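Local coordinates for protein acyl-coenzyme A oxidase 1 (Yarrowia lipolytica, PDB 5Y9D) that catalyses the FAD-dependent oxidation of acyl-CoA by molecular oxygen to trans-2-enoyl-CoA and hydrogen peroxide in peroxisomal fatty acid beta-oxidation, at residues A[43-48]-A[60-65]; A[105-110]-A[308-313]; A[113-118]-A[319-324]; A[367-372]-A[645-650]; A[374-379]-A[578-583]. One frame throughout, in Å; residues are numbered along the deposited sequence.

Contact 1 (A[43-48]-A[60-65])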
# COMPACT_ATOMS: atom_id res chain seq x y z
N THR A 43 -13.68 26.35 19.37
CA THR A 43 -14.66 25.34 19.74
C THR A 43 -14.72 24.23 18.69
O THR A 43 -15.09 24.47 17.53
CB THR A 43 -16.05 25.97 19.86
OG1 THR A 43 -16.01 27.00 20.86
CG2 THR A 43 -17.12 24.91 20.21
N VAL A 44 -14.35 23.01 19.10
CA VAL A 44 -14.22 21.89 18.17
C VAL A 44 -15.44 21.73 17.28
O VAL A 44 -15.32 21.52 16.10
CB VAL A 44 -13.97 20.55 18.90
CG1 VAL A 44 -14.13 19.37 17.95
CG2 VAL A 44 -12.58 20.53 19.51
N ARG A 45 -16.62 21.85 17.85
CA ARG A 45 -17.85 21.62 17.10
C ARG A 45 -18.07 22.64 16.01
O ARG A 45 -18.84 22.38 15.09
CB ARG A 45 -19.03 21.58 18.04
CG ARG A 45 -20.24 20.92 17.46
CD ARG A 45 -21.41 21.07 18.41
NE ARG A 45 -22.62 20.40 17.91
CZ ARG A 45 -22.84 19.08 17.94
NH1 ARG A 45 -21.91 18.22 18.37
NH2 ARG A 45 -23.99 18.61 17.51
N ASP A 46 -17.43 23.82 16.08
CA ASP A 46 -17.57 24.77 14.99
C ASP A 46 -16.85 24.20 13.73
O ASP A 46 -17.39 24.28 12.63
CB ASP A 46 -17.06 26.17 15.35
CG ASP A 46 -17.95 26.92 16.36
OD1 ASP A 46 -19.17 26.69 16.46
OD2 ASP A 46 -17.40 27.79 17.05
N VAL A 47 -15.66 23.63 13.89
CA VAL A 47 -14.97 22.98 12.77
C VAL A 47 -15.75 21.75 12.28
O VAL A 47 -15.86 21.54 11.08
CB VAL A 47 -13.52 22.55 13.09
CG1 VAL A 47 -12.83 22.07 11.83
CG2 VAL A 47 -12.74 23.70 13.69
N THR A 48 -16.29 20.96 13.21
CA THR A 48 -17.10 19.78 12.87
C THR A 48 -18.31 20.21 12.01
O THR A 48 -18.60 19.59 11.00
CB THR A 48 -17.54 19.01 14.16
OG1 THR A 48 -16.39 18.68 14.96
CG2 THR A 48 -18.23 17.72 13.81
N ILE A 60 -27.52 15.09 12.41
CA ILE A 60 -27.96 13.94 11.65
C ILE A 60 -26.83 12.93 11.59
O ILE A 60 -27.03 11.73 11.76
CB ILE A 60 -28.42 14.37 10.25
CG1 ILE A 60 -29.77 15.07 10.36
CG2 ILE A 60 -28.55 13.19 9.31
CD1 ILE A 60 -30.20 15.78 9.09
N VAL A 61 -25.62 13.42 11.37
CA VAL A 61 -24.44 12.55 11.36
C VAL A 61 -24.21 11.87 12.71
O VAL A 61 -23.86 10.69 12.75
CB VAL A 61 -23.19 13.33 10.91
CG1 VAL A 61 -21.89 12.62 11.31
CG2 VAL A 61 -23.28 13.54 9.40
N GLU A 62 -24.45 12.61 13.80
CA GLU A 62 -24.34 12.03 15.15
C GLU A 62 -25.41 10.95 15.42
O GLU A 62 -25.06 9.90 15.92
CB GLU A 62 -24.33 13.13 16.23
CG GLU A 62 -22.92 13.74 16.35
CD GLU A 62 -22.81 14.97 17.24
OE1 GLU A 62 -23.82 15.68 17.47
OE2 GLU A 62 -21.67 15.25 17.68
N LYS A 63 -26.66 11.21 15.04
CA LYS A 63 -27.71 10.19 15.08
C LYS A 63 -27.33 8.91 14.34
O LYS A 63 -27.63 7.82 14.81
CB LYS A 63 -29.04 10.70 14.52
CG LYS A 63 -30.10 11.03 15.57
CD LYS A 63 -31.44 11.44 14.94
CE LYS A 63 -31.46 12.89 14.46
NZ LYS A 63 -32.84 13.43 14.22
N ILE A 64 -26.70 9.01 13.18
CA ILE A 64 -26.36 7.80 12.46
C ILE A 64 -25.34 7.03 13.28
O ILE A 64 -25.42 5.80 13.42
CB ILE A 64 -25.76 8.04 11.05
CG1 ILE A 64 -26.63 8.91 10.15
CG2 ILE A 64 -25.50 6.71 10.37
CD1 ILE A 64 -28.07 8.57 10.23
N MET A 65 -24.35 7.76 13.80
CA MET A 65 -23.19 7.15 14.43
C MET A 65 -23.50 6.50 15.75
O MET A 65 -22.90 5.47 16.03
CB MET A 65 -22.06 8.15 14.58
CG MET A 65 -21.50 8.50 13.22
SD MET A 65 -20.46 9.95 13.20
CE MET A 65 -18.91 9.13 13.48

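Contact 2 (A[105-110]-A[308-313])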
# COMPACT_ATOMS: atom_id res chain seq x y z
N ASP A 105 -34.88 5.40 5.05
CA ASP A 105 -33.83 6.34 4.73
C ASP A 105 -34.14 7.13 3.45
O ASP A 105 -34.59 6.57 2.44
CB ASP A 105 -32.43 5.64 4.58
CG ASP A 105 -31.71 5.38 5.95
OD1 ASP A 105 -32.19 5.80 7.03
OD2 ASP A 105 -30.63 4.75 5.93
N THR A 106 -33.87 8.43 3.50
CA THR A 106 -33.72 9.24 2.31
C THR A 106 -32.41 8.89 1.60
O THR A 106 -31.59 8.16 2.15
CB THR A 106 -33.65 10.74 2.68
OG1 THR A 106 -32.51 10.98 3.55
CG2 THR A 106 -34.94 11.17 3.35
N GLU A 107 -32.20 9.45 0.42
CA GLU A 107 -30.94 9.27 -0.33
C GLU A 107 -29.73 9.73 0.49
O GLU A 107 -28.72 9.01 0.59
CB GLU A 107 -30.99 10.04 -1.66
CG GLU A 107 -30.76 9.15 -2.88
CD GLU A 107 -31.98 8.32 -3.24
OE1 GLU A 107 -31.90 7.50 -4.19
OE2 GLU A 107 -33.02 8.47 -2.58
N LYS A 108 -29.84 10.91 1.09
CA LYS A 108 -28.76 11.48 1.90
C LYS A 108 -28.43 10.58 3.10
O LYS A 108 -27.26 10.24 3.31
CB LYS A 108 -29.15 12.90 2.36
CG LYS A 108 -28.00 13.77 2.84
CD LYS A 108 -27.98 15.16 2.17
CE LYS A 108 -29.19 16.02 2.55
NZ LYS A 108 -29.20 16.39 4.00
N LEU A 109 -29.45 10.17 3.85
CA LEU A 109 -29.25 9.22 4.96
C LEU A 109 -28.62 7.90 4.52
O LEU A 109 -27.75 7.37 5.20
CB LEU A 109 -30.55 8.94 5.73
CG LEU A 109 -31.16 10.15 6.47
CD1 LEU A 109 -31.99 9.73 7.66
CD2 LEU A 109 -30.08 11.12 6.93
N SER A 110 -29.03 7.40 3.37
CA SER A 110 -28.55 6.11 2.89
C SER A 110 -27.08 6.26 2.60
O SER A 110 -26.27 5.50 3.12
CB SER A 110 -29.39 5.63 1.69
OG SER A 110 -28.67 4.87 0.73
N LEU A 308 -23.33 3.21 -11.39
CA LEU A 308 -21.90 3.31 -11.12
C LEU A 308 -21.47 4.71 -10.73
O LEU A 308 -20.51 4.87 -9.97
CB LEU A 308 -21.09 2.83 -12.33
CG LEU A 308 -21.27 1.34 -12.67
CD1 LEU A 308 -20.38 0.92 -13.85
CD2 LEU A 308 -21.00 0.46 -11.45
N ILE A 309 -22.17 5.73 -11.25
CA ILE A 309 -21.82 7.10 -10.96
C ILE A 309 -22.15 7.34 -9.51
O ILE A 309 -21.35 7.93 -8.79
CB ILE A 309 -22.54 8.15 -11.84
CG1 ILE A 309 -22.37 7.86 -13.34
CG2 ILE A 309 -21.98 9.55 -11.60
CD1 ILE A 309 -23.39 8.59 -14.22
N ARG A 310 -23.30 6.86 -9.05
CA ARG A 310 -23.67 7.06 -7.63
C ARG A 310 -22.50 6.73 -6.71
O ARG A 310 -22.13 7.53 -5.86
CB ARG A 310 -24.89 6.23 -7.22
CG ARG A 310 -25.38 6.51 -5.81
CD ARG A 310 -26.69 5.82 -5.47
NE ARG A 310 -26.67 5.35 -4.08
CZ ARG A 310 -27.55 5.68 -3.12
NH1 ARG A 310 -28.60 6.48 -3.34
NH2 ARG A 310 -27.38 5.18 -1.90
N GLY A 311 -21.93 5.54 -6.87
CA GLY A 311 -20.94 5.04 -5.94
C GLY A 311 -19.55 5.60 -6.15
O GLY A 311 -18.72 5.48 -5.25
N ARG A 312 -19.27 6.14 -7.33
CA ARG A 312 -18.03 6.86 -7.57
C ARG A 312 -18.07 8.13 -6.75
O ARG A 312 -17.06 8.51 -6.16
CB ARG A 312 -17.84 7.23 -9.03
CG ARG A 312 -17.30 6.11 -9.85
CD ARG A 312 -17.05 6.51 -11.29
NE ARG A 312 -16.87 5.26 -12.02
CZ ARG A 312 -17.70 4.76 -12.92
NH1 ARG A 312 -18.79 5.43 -13.27
NH2 ARG A 312 -17.43 3.60 -13.47
N VAL A 313 -19.24 8.77 -6.76
CA VAL A 313 -19.53 9.92 -5.91
C VAL A 313 -19.45 9.55 -4.46
O VAL A 313 -18.83 10.26 -3.65
CB VAL A 313 -20.93 10.49 -6.21
CG1 VAL A 313 -21.44 11.36 -5.07
CG2 VAL A 313 -20.90 11.27 -7.51

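Contact 3 (A[113-118]-A[319-324])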
# COMPACT_ATOMS: atom_id res chain seq x y z
N ARG A 113 -25.22 6.74 6.00
CA ARG A 113 -25.15 5.56 6.86
C ARG A 113 -24.15 4.55 6.33
O ARG A 113 -23.43 3.91 7.10
CB ARG A 113 -26.52 4.95 6.96
CG ARG A 113 -26.66 3.92 8.03
CD ARG A 113 -28.04 3.32 7.93
NE ARG A 113 -29.07 4.35 8.05
CZ ARG A 113 -29.35 4.98 9.18
NH1 ARG A 113 -28.67 4.72 10.27
NH2 ARG A 113 -30.30 5.89 9.22
N ALA A 114 -24.09 4.42 5.03
CA ALA A 114 -23.10 3.55 4.38
C ALA A 114 -21.65 4.10 4.52
O ALA A 114 -20.74 3.38 4.93
CB ALA A 114 -23.50 3.33 2.92
N GLN A 115 -21.45 5.37 4.24
CA GLN A 115 -20.13 5.99 4.38
C GLN A 115 -19.58 5.91 5.80
O GLN A 115 -18.45 5.45 6.01
CB GLN A 115 -20.18 7.45 3.90
CG GLN A 115 -20.38 7.57 2.41
CD GLN A 115 -20.90 8.92 1.96
OE1 GLN A 115 -20.95 9.91 2.72
NE2 GLN A 115 -21.28 8.98 0.70
N LEU A 116 -20.39 6.30 6.78
CA LEU A 116 -19.96 6.29 8.18
C LEU A 116 -19.64 4.89 8.70
O LEU A 116 -18.68 4.68 9.45
CB LEU A 116 -21.01 6.93 9.06
CG LEU A 116 -21.37 8.37 8.72
CD1 LEU A 116 -22.75 8.73 9.27
CD2 LEU A 116 -20.32 9.33 9.26
N HIS A 117 -20.44 3.91 8.29
CA HIS A 117 -20.23 2.53 8.73
C HIS A 117 -19.01 1.91 8.06
O HIS A 117 -18.34 1.06 8.64
CB HIS A 117 -21.48 1.74 8.46
CG HIS A 117 -21.43 0.34 8.96
ND1 HIS A 117 -20.71 -0.03 10.08
CD2 HIS A 117 -22.00 -0.79 8.49
CE1 HIS A 117 -20.84 -1.33 10.28
NE2 HIS A 117 -21.61 -1.81 9.33
N GLY A 118 -18.70 2.37 6.84
CA GLY A 118 -17.55 1.87 6.07
C GLY A 118 -16.22 2.32 6.64
O GLY A 118 -15.18 1.74 6.31
N SER A 319 -13.22 8.20 0.87
CA SER A 319 -11.85 8.65 0.94
C SER A 319 -11.65 9.66 2.07
O SER A 319 -10.70 9.54 2.83
CB SER A 319 -11.40 9.26 -0.40
OG SER A 319 -11.40 8.31 -1.44
N PHE A 320 -12.53 10.64 2.19
CA PHE A 320 -12.51 11.52 3.36
C PHE A 320 -12.69 10.75 4.66
O PHE A 320 -11.87 10.85 5.58
CB PHE A 320 -13.58 12.59 3.27
CG PHE A 320 -13.83 13.33 4.58
CD1 PHE A 320 -12.92 14.26 5.06
CD2 PHE A 320 -14.99 13.12 5.30
CE1 PHE A 320 -13.17 14.96 6.24
CE2 PHE A 320 -15.25 13.83 6.48
CZ PHE A 320 -14.33 14.74 6.96
N HIS A 321 -13.75 9.96 4.75
CA HIS A 321 -14.07 9.33 6.03
C HIS A 321 -13.01 8.33 6.55
O HIS A 321 -12.64 8.37 7.72
CB HIS A 321 -15.43 8.69 5.96
CG HIS A 321 -16.53 9.69 6.01
ND1 HIS A 321 -17.32 9.97 4.93
CD2 HIS A 321 -16.94 10.50 7.00
CE1 HIS A 321 -18.21 10.88 5.25
NE2 HIS A 321 -18.02 11.20 6.52
N VAL A 322 -12.49 7.49 5.69
CA VAL A 322 -11.45 6.57 6.11
C VAL A 322 -10.10 7.29 6.36
O VAL A 322 -9.34 6.91 7.23
CB VAL A 322 -11.31 5.45 5.07
CG1 VAL A 322 -10.04 4.62 5.30
CG2 VAL A 322 -12.58 4.60 5.08
N SER A 323 -9.80 8.32 5.58
CA SER A 323 -8.59 9.12 5.80
C SER A 323 -8.64 9.77 7.13
O SER A 323 -7.66 9.79 7.84
CB SER A 323 -8.43 10.18 4.72
OG SER A 323 -7.93 9.56 3.55
N LYS A 324 -9.80 10.29 7.49
CA LYS A 324 -9.86 11.04 8.70
C LYS A 324 -9.73 10.11 9.89
O LYS A 324 -9.33 10.55 10.96
CB LYS A 324 -11.12 11.87 8.78
CG LYS A 324 -12.31 11.19 9.41
CD LYS A 324 -13.59 11.96 9.08
CE LYS A 324 -14.77 11.25 9.65
NZ LYS A 324 -15.96 12.09 9.52

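Contact 4 (A[367-372]-A[645-650])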
# COMPACT_ATOMS: atom_id res chain seq x y z
N TYR A 367 -5.01 17.61 3.04
CA TYR A 367 -5.56 16.85 1.91
C TYR A 367 -6.92 16.35 2.33
O TYR A 367 -7.93 16.63 1.68
CB TYR A 367 -4.66 15.63 1.53
CG TYR A 367 -4.84 15.04 0.15
CD1 TYR A 367 -5.96 15.31 -0.62
CD2 TYR A 367 -3.89 14.18 -0.39
CE1 TYR A 367 -6.12 14.78 -1.89
CE2 TYR A 367 -4.04 13.64 -1.66
CZ TYR A 367 -5.18 13.94 -2.39
OH TYR A 367 -5.39 13.42 -3.65
N CYS A 368 -6.93 15.62 3.43
CA CYS A 368 -8.15 15.03 3.96
C CYS A 368 -9.26 16.07 4.11
O CYS A 368 -10.34 15.88 3.56
CB CYS A 368 -7.86 14.35 5.30
SG CYS A 368 -9.37 13.75 6.06
N TYR A 369 -9.01 17.18 4.80
CA TYR A 369 -10.06 18.26 4.93
C TYR A 369 -10.58 18.62 3.54
O TYR A 369 -11.78 18.79 3.37
CB TYR A 369 -9.55 19.55 5.62
CG TYR A 369 -9.71 19.63 7.13
CD1 TYR A 369 -9.03 18.78 7.97
CD2 TYR A 369 -10.55 20.56 7.71
CE1 TYR A 369 -9.19 18.85 9.35
CE2 TYR A 369 -10.73 20.62 9.09
CZ TYR A 369 -10.02 19.79 9.90
OH TYR A 369 -10.16 19.87 11.28
N ALA A 370 -9.68 18.73 2.56
CA ALA A 370 -10.05 19.07 1.18
C ALA A 370 -10.89 18.00 0.53
O ALA A 370 -11.84 18.27 -0.23
CB ALA A 370 -8.81 19.32 0.32
N MET A 371 -10.57 16.75 0.80
CA MET A 371 -11.42 15.71 0.23
C MET A 371 -12.90 15.92 0.52
O MET A 371 -13.71 15.73 -0.38
CB MET A 371 -10.97 14.34 0.68
CG MET A 371 -9.72 13.90 -0.02
SD MET A 371 -9.27 12.40 0.82
CE MET A 371 -7.87 11.85 -0.13
N LYS A 372 -13.25 16.37 1.73
CA LYS A 372 -14.66 16.61 2.09
C LYS A 372 -15.32 17.70 1.26
O LYS A 372 -16.49 17.57 0.91
CB LYS A 372 -14.81 16.97 3.58
CG LYS A 372 -16.24 17.10 4.08
CD LYS A 372 -17.02 15.80 3.89
CE LYS A 372 -18.50 16.00 4.14
NZ LYS A 372 -18.81 16.09 5.58
N ASP A 645 -10.01 16.25 16.44
CA ASP A 645 -11.15 16.16 17.33
C ASP A 645 -12.39 16.56 16.55
O ASP A 645 -13.48 16.06 16.76
CB ASP A 645 -10.96 17.06 18.56
CG ASP A 645 -10.19 16.38 19.68
OD1 ASP A 645 -9.95 15.17 19.62
OD2 ASP A 645 -9.82 17.07 20.64
N ALA A 646 -12.15 17.51 15.66
CA ALA A 646 -13.11 18.16 14.80
C ALA A 646 -13.75 17.18 13.85
O ALA A 646 -14.86 17.39 13.40
CB ALA A 646 -12.45 19.27 14.01
N PHE A 647 -13.05 16.08 13.57
CA PHE A 647 -13.74 15.01 12.82
C PHE A 647 -15.04 14.43 13.46
O PHE A 647 -15.95 14.05 12.75
CB PHE A 647 -12.78 13.89 12.43
CG PHE A 647 -11.73 14.32 11.48
CD1 PHE A 647 -12.03 15.19 10.47
CD2 PHE A 647 -10.44 13.89 11.63
CE1 PHE A 647 -11.06 15.61 9.60
CE2 PHE A 647 -9.46 14.31 10.76
CZ PHE A 647 -9.77 15.17 9.75
N GLY A 648 -15.10 14.33 14.78
CA GLY A 648 -16.26 13.97 15.54
C GLY A 648 -16.37 12.49 15.82
O GLY A 648 -17.43 12.04 16.19
N LEU A 649 -15.27 11.75 15.66
CA LEU A 649 -15.24 10.30 15.87
C LEU A 649 -15.15 9.80 17.32
O LEU A 649 -14.22 10.13 18.03
CB LEU A 649 -14.07 9.69 15.12
CG LEU A 649 -14.17 9.95 13.62
CD1 LEU A 649 -13.06 9.24 12.89
CD2 LEU A 649 -15.53 9.51 13.13
N SER A 650 -16.12 8.99 17.74
CA SER A 650 -16.04 8.31 19.03
C SER A 650 -14.99 7.22 18.93
O SER A 650 -14.45 6.98 17.86
CB SER A 650 -17.38 7.71 19.37
OG SER A 650 -17.61 6.52 18.65

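Contact 5 (A[374-379]-A[578-583])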
# COMPACT_ATOMS: atom_id res chain seq x y z
N GLY A 374 -14.51 18.39 -1.90
CA GLY A 374 -14.81 17.58 -3.08
C GLY A 374 -16.03 16.68 -2.95
O GLY A 374 -16.99 16.78 -3.71
N ALA A 375 -16.00 15.77 -1.98
CA ALA A 375 -17.15 14.89 -1.72
C ALA A 375 -18.50 15.63 -1.70
O ALA A 375 -19.46 15.19 -2.31
CB ALA A 375 -16.93 14.14 -0.42
N ASP A 376 -18.58 16.78 -1.04
CA ASP A 376 -19.86 17.52 -0.97
C ASP A 376 -20.33 18.09 -2.31
O ASP A 376 -21.48 17.93 -2.64
CB ASP A 376 -19.81 18.64 0.09
CG ASP A 376 -19.67 18.09 1.51
OD1 ASP A 376 -20.12 16.95 1.76
OD2 ASP A 376 -19.11 18.80 2.38
N GLU A 377 -19.46 18.74 -3.08
CA GLU A 377 -19.87 19.23 -4.40
C GLU A 377 -20.47 18.09 -5.20
O GLU A 377 -21.62 18.13 -5.62
CB GLU A 377 -18.70 19.81 -5.17
CG GLU A 377 -18.13 21.08 -4.59
CD GLU A 377 -16.91 21.59 -5.35
OE1 GLU A 377 -16.01 20.76 -5.67
OE2 GLU A 377 -16.86 22.81 -5.61
N ALA A 378 -19.68 17.05 -5.37
CA ALA A 378 -20.05 15.92 -6.18
C ALA A 378 -21.41 15.40 -5.71
O ALA A 378 -22.28 15.18 -6.54
CB ALA A 378 -18.97 14.85 -6.10
N GLN A 379 -21.58 15.26 -4.39
CA GLN A 379 -22.84 14.76 -3.77
C GLN A 379 -24.06 15.62 -4.11
O GLN A 379 -25.12 15.08 -4.48
CB GLN A 379 -22.69 14.67 -2.24
CG GLN A 379 -23.79 13.93 -1.49
CD GLN A 379 -23.72 14.15 0.04
OE1 GLN A 379 -22.65 14.06 0.67
NE2 GLN A 379 -24.88 14.44 0.64
N TYR A 578 -10.87 26.49 -0.66
CA TYR A 578 -10.92 27.97 -0.46
C TYR A 578 -12.32 28.55 -0.58
O TYR A 578 -12.67 29.47 0.13
CB TYR A 578 -10.02 28.67 -1.48
CG TYR A 578 -8.57 28.60 -1.13
CD1 TYR A 578 -8.12 29.06 0.08
CD2 TYR A 578 -7.64 28.08 -2.02
CE1 TYR A 578 -6.79 28.99 0.42
CE2 TYR A 578 -6.30 28.03 -1.69
CZ TYR A 578 -5.88 28.50 -0.47
OH TYR A 578 -4.57 28.46 -0.10
N ALA A 579 -13.11 28.02 -1.49
CA ALA A 579 -14.47 28.49 -1.69
C ALA A 579 -15.31 28.25 -0.44
O ALA A 579 -16.20 29.04 -0.16
CB ALA A 579 -15.10 27.79 -2.89
N ARG A 580 -15.04 27.16 0.29
CA ARG A 580 -15.74 26.90 1.57
C ARG A 580 -15.17 27.71 2.76
O ARG A 580 -15.91 28.07 3.67
CB ARG A 580 -15.70 25.39 1.92
CG ARG A 580 -16.52 24.47 1.05
CD ARG A 580 -17.96 24.32 1.49
NE ARG A 580 -18.12 23.45 2.67
CZ ARG A 580 -18.14 22.12 2.68
NH1 ARG A 580 -17.97 21.43 1.56
NH2 ARG A 580 -18.35 21.46 3.81
N ILE A 581 -13.86 27.95 2.77
CA ILE A 581 -13.20 28.74 3.84
C ILE A 581 -13.71 30.20 3.81
O ILE A 581 -13.73 30.90 4.84
CB ILE A 581 -11.66 28.70 3.69
CG1 ILE A 581 -11.18 27.24 3.66
CG2 ILE A 581 -10.94 29.49 4.79
CD1 ILE A 581 -9.82 26.97 4.24
N ALA A 582 -14.13 30.63 2.62
CA ALA A 582 -14.74 31.92 2.43
C ALA A 582 -16.04 32.05 3.19
O ALA A 582 -16.43 33.19 3.55
CB ALA A 582 -14.99 32.17 0.94
N THR A 583 -16.71 30.92 3.44
CA THR A 583 -18.07 30.91 4.01
C THR A 583 -18.11 30.54 5.48
O THR A 583 -19.19 30.41 6.06
CB THR A 583 -18.97 29.93 3.26
OG1 THR A 583 -18.53 28.59 3.48
CG2 THR A 583 -18.95 30.19 1.78

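Contact 1 (A[43-48]-A[60-65])
Arg45 and Glu62 reach toward each other from opposite directions, from helix 44-52 and helix 55-70, and this pair carries the whole contact. The guanidinium grips the carboxylate end-on, one nitrogen to each oxygen: Arg45 NH2 gives a fairly straight bond to Glu62 OE1 (2.9 Å), and Arg45 NH1 reaches Glu62 OE2 at 3.1 Å. A weak third bond runs from Arg45 NH1 to Glu62 OE1. OE1 lies in the guanidinium plane, but the two flat groups are turned 39° apart, so the fork is twisted and OE1 is met out of the carboxylate plane, on its syn side. Arg45 gets there by stretching: CG stands anti to the backbone N (chi1 -161°) and the chain runs extended as far as NE, while Glu62 is extended beyond CG. The close fit is confined to these charged ends. Both residues are partly exposed at the surface, and the helix backbones stay well apart. The packed side is made by other partners: Val47 turns to Ala646 and Ile588, and Ile64 to Leu116 and Arg113. Within the N-terminal acyl-CoA oxidase region, the bridge ties two helices that follow each other in the chain. Arg45 NH2 also forms a salt bridge with Glu55, so one arginine serves two carboxylates and can offset only part of their combined negative charge, probably keeping both turned toward it.

Contact 2 (A[105-110]-A[308-313])
The Arg310 guanidinium presents its edge to helix 107-118, with Ser110 and Glu107 both lying near its plane. Arg310 NH2 donates to Ser110 OG at 2.9 Å; the hydroxyl oxygen is in the guanidinium plane, although the N-H is bent somewhat off it. The other terminal nitrogen, Arg310 NH1, faces Glu107, touching CG at 3.5 Å and standing 3.6 Å from OE1 in a long salt bridge. Here the flat groups are steeply turned, the carboxylate plane 76° from that of the guanidinium, and only NH1 comes within salt-bridge distance, on OE1, with no paired grip. In Glu107 the bend at chi2 (76°) turns the carboxylate toward NH1, which CG already touches. Arg310 starts with CG anti to the backbone N (chi1 -175°) and bends at chi3 on its way across. The two segments belong to the first turn of helix 107-118 in the N-terminal region and to the long helix 306-334 of the C-alpha1 region, so the contact joins two helical parts of the acyl-CoA oxidase fold. Thr106 N-caps the first of these helices, its OG1 accepting from Leu109 N at 3.2 Å. Replacing Arg310 with a leucine would probably leave Glu107 without its positive mate and Ser110 OG without this donor. Arg310 NE makes a weak hydrogen bond to Asn133 OD1. Arg310 also packs on Trp382 of helix 355-391, and its side chain lies about 7 Å from that of Glu464, the probable proton acceptor.

Contact 3 (A[113-118]-A[319-324])
His321 sets its imidazole obliquely against Gln115 and Leu116. Its CE1 is 3.9 Å from Gln115 OE1, and its ND1, which makes a weak hydrogen bond to Ala317 O, lies at the same distance from Gln115 CB, while NE2 approaches Leu116 CD2 at 4.0 Å. The amide of Gln115 and the ring are inclined by 32°, and the touch is one of van der Waals packing; the amide spends its NE2 on Ser314 OG. On His321, CG is anti to the carbonyl carbon (chi1 -74°), which puts the ring between the two helices. One face of that ring is covered by Phe320, whose CD2 sits 3.6 Å above the plane over its centre. This is parallel helix packing in the buried core: segments 113-118 and 319-324 run in nearly the same direction, crossing at -27° with their axes 9.1 Å apart, and join the N-terminal region to the C-alpha1 region. Further along, Val322 sets CG2 against Gly118 O at 4.1 Å, where backbone rather than side chain forms the first helix's surface. Ile64 packs on CD1 of Leu116, and Met65 SD on the same CD2 that faces His321.

Contact 4 (A[367-372]-A[645-650])
Phe647 and Tyr369 bury most of the surface here, their rings meeting obliquely with centroids 5.5 Å apart and planes at 47°. The approach is made by the far end of the phenylalanine: Phe647 CZ lies 3.7 Å from Tyr369 CE1, and the neighbouring Phe647 CE1 is equally near that atom. Phe647 brings its ring to helix 355-391 with CG anti to the carbonyl carbon (chi1 -64°). The same CZ also receives Cys368, whose SG stands 4.0 Å away, an oblique sulfur-aromatic contact. Tyr369 extends beyond the ring pair, its OH touching Ala646 CB at 3.6 Å and making a weak hydrogen bond to Leu643 O. The contact joins helix 355-391 of the C-alpha1 region to the end of helix 640-646 in the C-terminal acyl-CoA oxidase region, where Gly648 leaves the helical conformation with positive phi. An alanine in place of Tyr369 is likely to open a gap beside Phe647 and leave Ala646 CB without the hydroxyl it packs on. Around the aromatic pair other helices close in: Val47 and Leu51 of helix 44-52 and Leu592 and Leu595 of helix 589-606 pack on Tyr369, while Lys324 and Thr328 of helix 306-334 lie against Phe647.

Contact 5 (A[374-379]-A[578-583])
Arg580 grips Asp376 with both terminal nitrogens on a single oxygen: NH1 to OD2 at 3.0 Å and NH2 to OD2 at 3.1 Å. This end-on salt bridge spans two helices of the all-helical part of the fold, joining helix 355-391 of the C-alpha1 region to helix 558-581 in the C-terminal acyl-CoA oxidase region. The two bonds differ in how they use the oxygen. Arg580 NH1 takes the anti lone pair of Asp376 OD2, whereas NH2 meets that oxygen nearly along its C-O bond. Both bonds are bent, and OD2 is tilted from the guanidinium plane. The side chains come together at about a right angle, with carboxylate and guanidinium planes inclined by 33°. Arg580 manages this by bending at chi2 and chi3 (-87° and -75°), which curls the chain instead of stretching it. Arg580 NH2 has a second acceptor in Phe50 O, a backbone oxygen of helix 44-52, so the guanidinium links a third helix. Beyond the bridge little touches across the two segments; Asp376 CB lies 3.7 Å from Arg580 NH1. The surrounding packing is made with other helices: Ile581 on Leu592 and Ala596, Ala375 on Ile316. Within 578-583, Arg580 O accepts from both Thr583 N and Thr583 OG1, the hydroxyl at 2.7 Å.

From the N terminus, contact 1 closes first, a short loop linking helices 44-52 and 55-70. Contacts 2 and 3 then tie helix 107-118 to helix 306-334 at two levels; their segments alternate along the chain, so they cross, and each spans about 200 residues that include the beta-rich middle domain. Helix 355-391 opens the last two: contact 5 lies within the longer loop that contact 4 closes, and both bind the C-alpha1 region to the C-terminal one. Contact 4 also meets contact 1, through Thr48 and Ala646, and contact 3, through Lys324 and Phe647, while Lys108 and Gln379 bring contacts 2 and 5 together.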